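Local coordinates for beta-lactamase-like protein (PDB 6AUF) that hydrolyses beta-lactam antibiotics as a metallo-beta-lactamase of the B3 type, using a pair of zinc ions, at the zinc ion site. Residues are numbered along the deposited sequence; one frame, centred on the assembly and turned at random.

The zinc ion site. Residues 61, 107, 109, 111-112, 146, 148, 185, 210-211, 213, 251. With ZN (zinc ion), chain B; ZN (zinc ion), chain C; CIT (citric acid), chain D.
Two zinc ions 4.0 Å apart occupy the active site of this B3-type metallo-beta-lactamase, held by loops and by the short helix 110-113. The family's HXHXDH motif, here His107, His109, Asp111 and His112, divides its side chains between the metals. The extended stretch before the helix gives His107 and His109 to the chain C zinc; the helix then turns Asp111 and His112 towards the chain B zinc. His109 binds through ND1, 1.9 Å from the chain C zinc, whereas His107 and His185, the latter from a separate loop, approach with NE2. CD2 of His185 lies over the centre of the His107 ring, 3.3 Å above its plane. His107 CG is wedged between its backbone N and carbonyl carbon (chi1 76°), which directs NE2 of the ring to the chain C zinc. His185 instead has CG anti to its backbone N (chi1 163°).

A second shell fixes these rings. His107 ND1 gives a nearly straight, in-plane bond to the syn lone pair of Asp210 OD1, which also accepts a hydrogen bond from Ser211 N, from above the carboxylate plane. His109 NE2 likewise meets the syn lone pair of Asp146 OD2, whose partner oxygen OD1 takes Gln148 N on its anti side. His185 ND1 points to the carbonyl O of Thr213. The two carboxylates could make the bound imidazoles more electron-rich.

His112 and His251 bind the chain B zinc through NE2, and Asp111 adds OD2 at 2.3 Å. Asp111 CG is set likewise between N and the carbonyl carbon (chi1 49°). Citric acid, a common crystallisation additive, supplies O2, O5 and O6 to a distorted six-coordinate shell, as modelled. Its central carboxylate oxygen O5 lies 1.9 Å from the chain B zinc. More loosely, O5 also reaches the chain C zinc at 2.6 Å, thereby bridging the pair. The terminal carboxylate is gripped at both oxygens. Ser211 OG donates to O2 at 3.0 Å, and Thr213 OG1 donates to O1 at 3.1 Å.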
loop_
_atom_site.group_PDB
_atom_site.type_symbol
_atom_site.label_atom_id
_atom_site.label_comp_id
_atom_site.label_asym_id
_atom_site.label_seq_id
_atom_site.Cartn_x
_atom_site.Cartn_y
_atom_site.Cartn_z
ATOM N N ILE A 61 8.859 4.633 1.199
ATOM C CA ILE A 61 7.463 4.259 1.385
ATOM C C ILE A 61 6.620 4.975 0.342
ATOM O O ILE A 61 6.750 6.190 0.159
ATOM C CB ILE A 61 6.965 4.598 2.802
ATOM C CG1 ILE A 61 7.821 3.894 3.862
ATOM C CG2 ILE A 61 5.501 4.217 2.933
ATOM C CD1 ILE A 61 7.710 2.356 3.848
ATOM N N HIS A 107 -2.028 -1.314 4.371
ATOM C CA HIS A 107 -2.148 -2.129 5.571
ATOM C C HIS A 107 -1.799 -1.278 6.784
ATOM O O HIS A 107 -1.423 -0.115 6.662
ATOM C CB HIS A 107 -1.320 -3.421 5.462
ATOM C CG HIS A 107 0.156 -3.248 5.652
ATOM N ND1 HIS A 107 1.050 -3.265 4.602
ATOM C CD2 HIS A 107 0.901 -3.122 6.776
ATOM C CE1 HIS A 107 2.281 -3.152 5.073
ATOM N NE2 HIS A 107 2.217 -3.048 6.386
ATOM N N HIS A 109 0.229 -0.811 9.411
ATOM C CA HIS A 109 1.487 -0.618 10.115
ATOM C C HIS A 109 1.909 0.845 10.059
ATOM O O HIS A 109 1.508 1.582 9.156
ATOM C CB HIS A 109 2.564 -1.525 9.527
ATOM C CG HIS A 109 2.329 -2.980 9.812
ATOM N ND1 HIS A 109 2.873 -3.989 9.048
ATOM C CD2 HIS A 109 1.603 -3.591 10.780
ATOM C CE1 HIS A 109 2.502 -5.156 9.535
ATOM N NE2 HIS A 109 1.732 -4.943 10.587
ATOM N N ASP A 111 4.670 2.415 9.396
ATOM C CA ASP A 111 5.475 2.903 8.282
ATOM C C ASP A 111 4.621 3.265 7.075
ATOM O O ASP A 111 5.079 4.015 6.204
ATOM C CB ASP A 111 6.503 1.847 7.888
ATOM C CG ASP A 111 5.870 0.485 7.723
ATOM O OD1 ASP A 111 5.006 0.159 8.567
ATOM O OD2 ASP A 111 6.206 -0.240 6.758
ATOM N N HIS A 112 3.403 2.732 6.987
ATOM C CA HIS A 112 2.531 3.037 5.864
ATOM C C HIS A 112 1.375 3.948 6.222
ATOM O O HIS A 112 0.926 4.722 5.375
ATOM C CB HIS A 112 1.975 1.745 5.265
ATOM C CG HIS A 112 3.031 0.815 4.771
ATOM N ND1 HIS A 112 3.590 0.927 3.516
ATOM C CD2 HIS A 112 3.645 -0.233 5.366
ATOM C CE1 HIS A 112 4.496 -0.019 3.355
ATOM N NE2 HIS A 112 4.546 -0.739 4.461
ATOM N N ASP A 146 -1.871 -10.195 14.458
ATOM C CA ASP A 146 -0.745 -9.842 13.604
ATOM C C ASP A 146 0.484 -10.631 14.036
ATOM O O ASP A 146 0.877 -10.541 15.204
ATOM C CB ASP A 146 -0.479 -8.344 13.701
ATOM C CG ASP A 146 0.465 -7.859 12.648
ATOM O OD1 ASP A 146 1.509 -8.499 12.421
ATOM O OD2 ASP A 146 0.159 -6.831 12.024
ATOM N N GLN A 148 3.377 -9.927 13.874
ATOM C CA GLN A 148 4.454 -9.024 14.244
ATOM C C GLN A 148 4.220 -8.289 15.553
ATOM O O GLN A 148 5.151 -7.658 16.055
ATOM C CB GLN A 148 4.688 -7.992 13.142
ATOM C CG GLN A 148 5.474 -8.516 11.974
ATOM C CD GLN A 148 5.946 -7.394 11.099
ATOM O OE1 GLN A 148 6.954 -6.748 11.388
ATOM N NE2 GLN A 148 5.200 -7.122 10.039
ATOM N N HIS A 185 0.017 -10.292 4.475
ATOM C CA HIS A 185 1.103 -9.710 5.250
ATOM C C HIS A 185 0.662 -9.346 6.656
ATOM O O HIS A 185 1.465 -9.424 7.594
ATOM C CB HIS A 185 1.671 -8.479 4.513
ATOM C CG HIS A 185 2.497 -7.571 5.382
ATOM N ND1 HIS A 185 3.823 -7.812 5.677
ATOM C CD2 HIS A 185 2.173 -6.433 6.039
ATOM C CE1 HIS A 185 4.282 -6.861 6.471
ATOM N NE2 HIS A 185 3.301 -6.012 6.704
ATOM N N ASP A 210 -0.705 -4.631 -1.890
ATOM C CA ASP A 210 -0.065 -4.467 -0.595
ATOM C C ASP A 210 1.195 -5.317 -0.481
ATOM O O ASP A 210 1.393 -6.286 -1.223
ATOM C CB ASP A 210 -1.043 -4.860 0.504
ATOM C CG ASP A 210 -0.611 -4.383 1.854
ATOM O OD1 ASP A 210 0.427 -3.678 1.948
ATOM O OD2 ASP A 210 -1.330 -4.704 2.822
ATOM N N SER A 211 2.058 -4.946 0.474
ATOM C CA SER A 211 3.132 -5.843 0.892
ATOM C C SER A 211 2.571 -7.245 1.096
ATOM O O SER A 211 1.456 -7.411 1.599
ATOM C CB SER A 211 3.768 -5.356 2.195
ATOM O OG SER A 211 3.893 -3.950 2.196
ATOM N N THR A 213 4.652 -9.952 2.389
ATOM C CA THR A 213 5.675 -10.700 3.101
ATOM C C THR A 213 5.087 -11.303 4.366
ATOM O O THR A 213 4.431 -10.603 5.143
ATOM C CB THR A 213 6.848 -9.774 3.441
ATOM O OG1 THR A 213 6.354 -8.622 4.140
ATOM C CG2 THR A 213 7.542 -9.299 2.163
ATOM N N HIS A 251 6.003 -0.609 -0.705
ATOM C CA HIS A 251 7.441 -0.415 -0.759
ATOM C C HIS A 251 7.816 -0.432 -2.222
ATOM O O HIS A 251 7.675 -1.484 -2.875
ATOM C CB HIS A 251 8.204 -1.507 -0.008
ATOM C CG HIS A 251 8.067 -1.434 1.476
ATOM N ND1 HIS A 251 9.014 -0.835 2.279
ATOM C CD2 HIS A 251 7.095 -1.886 2.307
ATOM C CE1 HIS A 251 8.629 -0.915 3.540
ATOM N NE2 HIS A 251 7.470 -1.551 3.585
HETATM ZN ZN ZN B . 6.099 -1.808 5.021
HETATM ZN ZN ZN C . 3.744 -4.087 7.356
HETATM C C1 CIT D . 6.698 -4.819 4.485
HETATM O O1 CIT D . 6.749 -5.620 3.507
HETATM O O2 CIT D . 5.840 -3.910 4.489
HETATM C C2 CIT D . 7.686 -4.987 5.634
HETATM C C3 CIT D . 7.371 -4.237 6.937
HETATM O O7 CIT D . 6.325 -4.781 7.735
HETATM C C4 CIT D . 8.739 -4.134 7.638
HETATM C C5 CIT D . 8.718 -3.441 8.999
HETATM O O3 CIT D . 9.155 -4.052 10.008
HETATM O O4 CIT D . 8.281 -2.267 9.126
HETATM C C6 CIT D . 6.936 -2.845 6.596
HETATM O O5 CIT D . 5.718 -2.557 6.708
HETATM O O6 CIT D . 7.796 -2.020 6.221
#